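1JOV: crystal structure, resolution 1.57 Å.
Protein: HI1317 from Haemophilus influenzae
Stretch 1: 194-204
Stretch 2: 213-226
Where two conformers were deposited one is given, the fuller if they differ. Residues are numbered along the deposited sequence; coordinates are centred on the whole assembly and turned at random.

Stretch 1, residues 194-204: IYSAENMQNQI
Stretch 2 (213-226) IALHHHNASQFVLW

The two stretches run antiparallel in one chain and pair as two short ladders. Strand 194-196 lies against strand 222-226 at 149°, with axes 4.5 Å apart at closest. Strand 201-204 lies against strand 213-218 at 162° and 4.7 Å. The register shifts by one residue between them, where loops 197-200 and 219-221 intervene. Strand residues are extended, with phi from -67° to -147° and psi from 101° to 163°. Asn219 departs from this at 60/24, and Met200 at -85/4.

In the first ladder Tyr195 and Phe223 form the hydrogen-bonded pair. Tyr195 N donates to Phe223 O and Phe223 N to Tyr195 O, both at 2.8 Å. Ile194 faces Val224 as a non-hydrogen-bonded pair, CA to CA 4.5 Å. Ala197 N continues the pattern into the loop, donating to Ser221 O at 3.0 Å.

The second ladder starts with His217 N donating to Met200 O at 2.8 Å. Asn202 N gives to Leu215 O at 3.2 Å, and Leu215 N returns to Asn202 O at 2.9 Å. Ile204 N donates to Ile213 O at 2.8 Å, and Ile213 N to Ile204 O at 2.9 Å. Water 1 lies 3.0 Å from Leu215 O and 3.1 Å from Gln201 OE1, close enough to donate to either, though it has more acceptors in reach than protons. Gln201 and His216, and Gln203 and Ala214, are non-hydrogen-bonded pairs.

One hydrogen bond joins side chains across the stretches. His217 NE2 donates to Asn202 OD1 at 2.8 Å, so NE2 carries a proton. Asn202 is p (chi1 35°, chi2 59°), His217 m (chi2 -97°). His217 ND1 is satisfied elsewhere in the structure. Within the first stretch, Gln201 N makes a weak bond to Asn199 OD1, 3.2 Å.

Phe223 (m, chi2 -51°) is sandwiched. Ala197 CB sits over one ring face, 3.9 Å from the centroid, as a CH-pi contact. Asn202 ND2 lies over the opposite face, 3.4 Å from Phe223 CE2. Asn199 O meets the ring edge. Met200 is m, m, m; its SD is 4.2 Å from Phe223 CZ, oblique to the ring. Its methyl reaches the other loop, with CE 3.2 Å from Ala220 N and 3.8 Å from Ala220 CB.

Tyr195 (m, chi2 81°) places CE1 4.0 Å from Leu225 CB. Gln201 (m, t) lays CG over the His216 ring, 4.0 Å from its centroid. Ile204 and Ile213, both m, t, meet at CB to CB 4.2 Å, on the face shared with Asn202 and Leu215.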

# COMPACT_ATOMS: atom_id res chain seq x y z
N ILE A 194 -11.98 -7.54 -8.54
CA ILE A 194 -11.17 -6.75 -9.44
C ILE A 194 -12.01 -5.90 -10.37
O ILE A 194 -12.76 -6.43 -11.20
CB ILE A 194 -10.30 -7.67 -10.29
CG1 ILE A 194 -9.55 -8.68 -9.41
CG2 ILE A 194 -9.29 -6.88 -11.11
CD1 ILE A 194 -8.85 -9.77 -10.19
N TYR A 195 -11.90 -4.60 -10.24
CA TYR A 195 -12.55 -3.67 -11.13
C TYR A 195 -11.60 -3.18 -12.23
O TYR A 195 -10.40 -3.01 -12.02
CB TYR A 195 -12.92 -2.38 -10.42
CG TYR A 195 -14.02 -2.41 -9.36
CD1 TYR A 195 -13.76 -2.84 -8.06
CD2 TYR A 195 -15.30 -1.96 -9.64
CE1 TYR A 195 -14.73 -2.81 -7.07
CE2 TYR A 195 -16.26 -1.93 -8.67
CZ TYR A 195 -16.00 -2.36 -7.38
OH TYR A 195 -17.02 -2.30 -6.41
N SER A 196 -12.16 -2.94 -13.40
CA SER A 196 -11.45 -2.24 -14.44
C SER A 196 -11.32 -0.83 -13.88
O SER A 196 -12.17 -0.38 -13.15
CB SER A 196 -12.25 -2.21 -15.76
OG SER A 196 -12.49 -3.54 -16.24
N ALA A 197 -10.23 -0.17 -14.18
CA ALA A 197 -9.91 1.19 -13.77
C ALA A 197 -10.42 2.21 -14.76
O ALA A 197 -9.65 2.93 -15.41
CB ALA A 197 -8.38 1.36 -13.64
N GLU A 198 -11.74 2.33 -14.86
CA GLU A 198 -12.32 3.22 -15.83
C GLU A 198 -11.93 4.65 -15.57
O GLU A 198 -11.49 5.38 -16.47
CB GLU A 198 -13.85 3.07 -15.82
CG GLU A 198 -14.33 1.69 -16.26
CD GLU A 198 -13.74 1.25 -17.59
OE1 GLU A 198 -12.83 1.94 -18.11
OE2 GLU A 198 -14.17 0.20 -18.12
N ASN A 199 -12.17 5.09 -14.35
CA ASN A 199 -11.88 6.46 -13.94
C ASN A 199 -10.76 6.34 -12.90
O ASN A 199 -10.82 5.44 -12.08
CB ASN A 199 -13.14 7.04 -13.30
CG ASN A 199 -12.90 8.28 -12.42
OD1 ASN A 199 -12.00 9.08 -12.66
ND2 ASN A 199 -13.76 8.45 -11.41
N MET A 200 -9.81 7.26 -12.90
CA MET A 200 -8.65 7.11 -11.99
C MET A 200 -8.85 7.64 -10.57
O MET A 200 -7.91 7.61 -9.76
CB MET A 200 -7.42 7.74 -12.64
CG MET A 200 -7.01 6.97 -13.89
SD MET A 200 -6.52 5.22 -13.62
CE MET A 200 -4.92 5.48 -13.15
N GLN A 201 -10.06 8.12 -10.25
CA GLN A 201 -10.34 8.57 -8.90
C GLN A 201 -11.43 7.75 -8.22
O GLN A 201 -12.45 7.44 -8.82
CB GLN A 201 -10.64 10.06 -8.89
CG GLN A 201 -9.58 10.90 -9.58
CD GLN A 201 -9.71 12.37 -9.25
OE1 GLN A 201 -9.91 12.73 -8.09
NE2 GLN A 201 -9.59 13.24 -10.27
N ASN A 202 -11.19 7.37 -6.99
CA ASN A 202 -12.19 6.71 -6.18
C ASN A 202 -11.90 7.18 -4.77
O ASN A 202 -10.82 7.69 -4.51
CB ASN A 202 -12.17 5.20 -6.31
CG ASN A 202 -10.76 4.69 -6.49
OD1 ASN A 202 -9.90 4.90 -5.65
ND2 ASN A 202 -10.54 3.99 -7.61
N GLN A 203 -12.86 7.02 -3.89
CA GLN A 203 -12.62 7.55 -2.55
C GLN A 203 -13.28 6.69 -1.50
O GLN A 203 -14.14 5.88 -1.81
CB GLN A 203 -12.89 9.06 -2.45
CG GLN A 203 -14.20 9.58 -2.90
CD GLN A 203 -14.31 9.73 -4.41
OE1 GLN A 203 -13.36 10.17 -5.10
NE2 GLN A 203 -15.46 9.37 -4.93
N ILE A 204 -12.81 6.76 -0.27
CA ILE A 204 -13.34 5.90 0.73
C ILE A 204 -13.91 6.77 1.82
O ILE A 204 -13.21 7.50 2.49
CB ILE A 204 -12.18 5.10 1.33
CG1 ILE A 204 -11.65 4.07 0.33
CG2 ILE A 204 -12.65 4.47 2.59
CD1 ILE A 204 -10.34 3.25 0.89
N ILE A 213 -11.04 9.42 2.57
CA ILE A 213 -9.73 9.16 1.99
C ILE A 213 -9.90 9.25 0.49
O ILE A 213 -10.53 8.38 -0.12
CB ILE A 213 -9.20 7.78 2.43
CG1 ILE A 213 -9.02 7.69 3.94
CG2 ILE A 213 -7.90 7.45 1.72
CD1 ILE A 213 -8.30 6.44 4.40
N ALA A 214 -9.33 10.29 -0.11
CA ALA A 214 -9.50 10.44 -1.58
C ALA A 214 -8.30 9.83 -2.33
O ALA A 214 -7.18 10.05 -1.88
CB ALA A 214 -9.61 11.87 -1.92
N LEU A 215 -8.54 9.14 -3.45
CA LEU A 215 -7.43 8.46 -4.18
C LEU A 215 -7.36 8.91 -5.61
O LEU A 215 -8.38 8.83 -6.33
CB LEU A 215 -7.53 6.94 -4.14
CG LEU A 215 -7.63 6.40 -2.75
CD1 LEU A 215 -7.90 5.00 -2.68
CD2 LEU A 215 -6.40 6.89 -1.91
N HIS A 216 -6.19 9.40 -6.04
CA HIS A 216 -5.96 9.73 -7.46
C HIS A 216 -4.91 8.76 -8.01
O HIS A 216 -3.71 8.96 -7.72
CB HIS A 216 -5.50 11.17 -7.59
CG HIS A 216 -5.67 11.73 -8.97
ND1 HIS A 216 -5.69 13.09 -9.23
CD2 HIS A 216 -5.84 11.13 -10.18
CE1 HIS A 216 -5.86 13.29 -10.52
NE2 HIS A 216 -5.95 12.12 -11.12
N HIS A 217 -5.35 7.72 -8.74
CA HIS A 217 -4.42 6.71 -9.26
C HIS A 217 -3.79 7.18 -10.60
O HIS A 217 -4.37 8.04 -11.26
CB HIS A 217 -5.13 5.39 -9.47
CG HIS A 217 -5.89 4.92 -8.28
ND1 HIS A 217 -5.38 4.00 -7.37
CD2 HIS A 217 -7.13 5.27 -7.81
CE1 HIS A 217 -6.28 3.78 -6.43
NE2 HIS A 217 -7.36 4.54 -6.67
N HIS A 218 -2.65 6.66 -10.98
CA HIS A 218 -2.08 6.94 -12.32
C HIS A 218 -1.61 5.65 -12.97
O HIS A 218 -0.97 4.83 -12.33
CB HIS A 218 -0.91 7.91 -12.28
CG HIS A 218 -1.35 9.17 -11.55
ND1 HIS A 218 -1.96 10.23 -12.19
CD2 HIS A 218 -1.23 9.53 -10.24
CE1 HIS A 218 -2.20 11.19 -11.30
NE2 HIS A 218 -1.75 10.79 -10.12
N ASN A 219 -1.94 5.48 -14.23
CA ASN A 219 -1.53 4.27 -14.95
C ASN A 219 -2.00 2.92 -14.42
O ASN A 219 -1.38 1.91 -14.75
CB ASN A 219 -0.02 4.23 -15.18
CG ASN A 219 0.46 5.42 -15.91
OD1 ASN A 219 -0.22 5.90 -16.85
ND2 ASN A 219 1.61 5.93 -15.52
N ALA A 220 -3.12 2.91 -13.67
CA ALA A 220 -3.71 1.68 -13.18
C ALA A 220 -4.51 1.06 -14.32
O ALA A 220 -5.08 1.79 -15.12
CB ALA A 220 -4.58 1.92 -11.96
N SER A 221 -4.62 -0.23 -14.34
CA SER A 221 -5.50 -0.87 -15.29
C SER A 221 -6.62 -1.55 -14.49
O SER A 221 -7.74 -1.67 -15.01
CB SER A 221 -4.75 -1.85 -16.20
OG SER A 221 -3.99 -2.77 -15.43
N GLN A 222 -6.33 -1.97 -13.27
CA GLN A 222 -7.25 -2.71 -12.41
C GLN A 222 -7.27 -2.06 -11.03
O GLN A 222 -6.25 -1.48 -10.61
CB GLN A 222 -6.92 -4.18 -12.18
CG GLN A 222 -7.45 -5.11 -13.31
CD GLN A 222 -6.83 -4.76 -14.65
OE1 GLN A 222 -7.51 -4.59 -15.68
NE2 GLN A 222 -5.54 -4.64 -14.65
N PHE A 223 -8.36 -2.15 -10.32
CA PHE A 223 -8.46 -1.70 -8.93
C PHE A 223 -9.02 -2.88 -8.16
O PHE A 223 -10.08 -3.37 -8.50
CB PHE A 223 -9.39 -0.49 -8.69
CG PHE A 223 -8.96 0.81 -9.26
CD1 PHE A 223 -7.66 1.29 -8.99
CD2 PHE A 223 -9.82 1.60 -10.03
CE1 PHE A 223 -7.22 2.48 -9.50
CE2 PHE A 223 -9.39 2.80 -10.56
CZ PHE A 223 -8.10 3.22 -10.30
N VAL A 224 -8.31 -3.35 -7.13
CA VAL A 224 -8.75 -4.51 -6.39
C VAL A 224 -9.36 -4.05 -5.03
O VAL A 224 -8.73 -3.30 -4.25
CB VAL A 224 -7.55 -5.47 -6.16
CG1 VAL A 224 -7.92 -6.70 -5.32
CG2 VAL A 224 -6.94 -5.97 -7.49
N LEU A 225 -10.59 -4.44 -4.75
CA LEU A 225 -11.20 -4.01 -3.50
C LEU A 225 -11.25 -5.26 -2.67
O LEU A 225 -11.77 -6.27 -3.15
CB LEU A 225 -12.61 -3.50 -3.76
CG LEU A 225 -13.37 -2.97 -2.54
CD1 LEU A 225 -12.72 -1.74 -1.95
CD2 LEU A 225 -14.82 -2.65 -3.03
N TRP A 226 -10.70 -5.22 -1.44
CA TRP A 226 -10.56 -6.45 -0.63
C TRP A 226 -10.71 -6.25 0.89
O TRP A 226 -10.11 -5.37 1.45
CB TRP A 226 -9.20 -7.08 -0.79
CG TRP A 226 -8.95 -8.29 0.05
CD1 TRP A 226 -9.67 -9.48 0.06
CD2 TRP A 226 -7.99 -8.41 1.11
NE1 TRP A 226 -9.15 -10.34 0.99
CE2 TRP A 226 -8.09 -9.72 1.63
CE3 TRP A 226 -6.96 -7.57 1.61
CZ2 TRP A 226 -7.30 -10.16 2.68
CZ3 TRP A 226 -6.16 -8.01 2.66
CH2 TRP A 226 -6.30 -9.30 3.16
O HOH W 1 -10.36 10.97 -5.63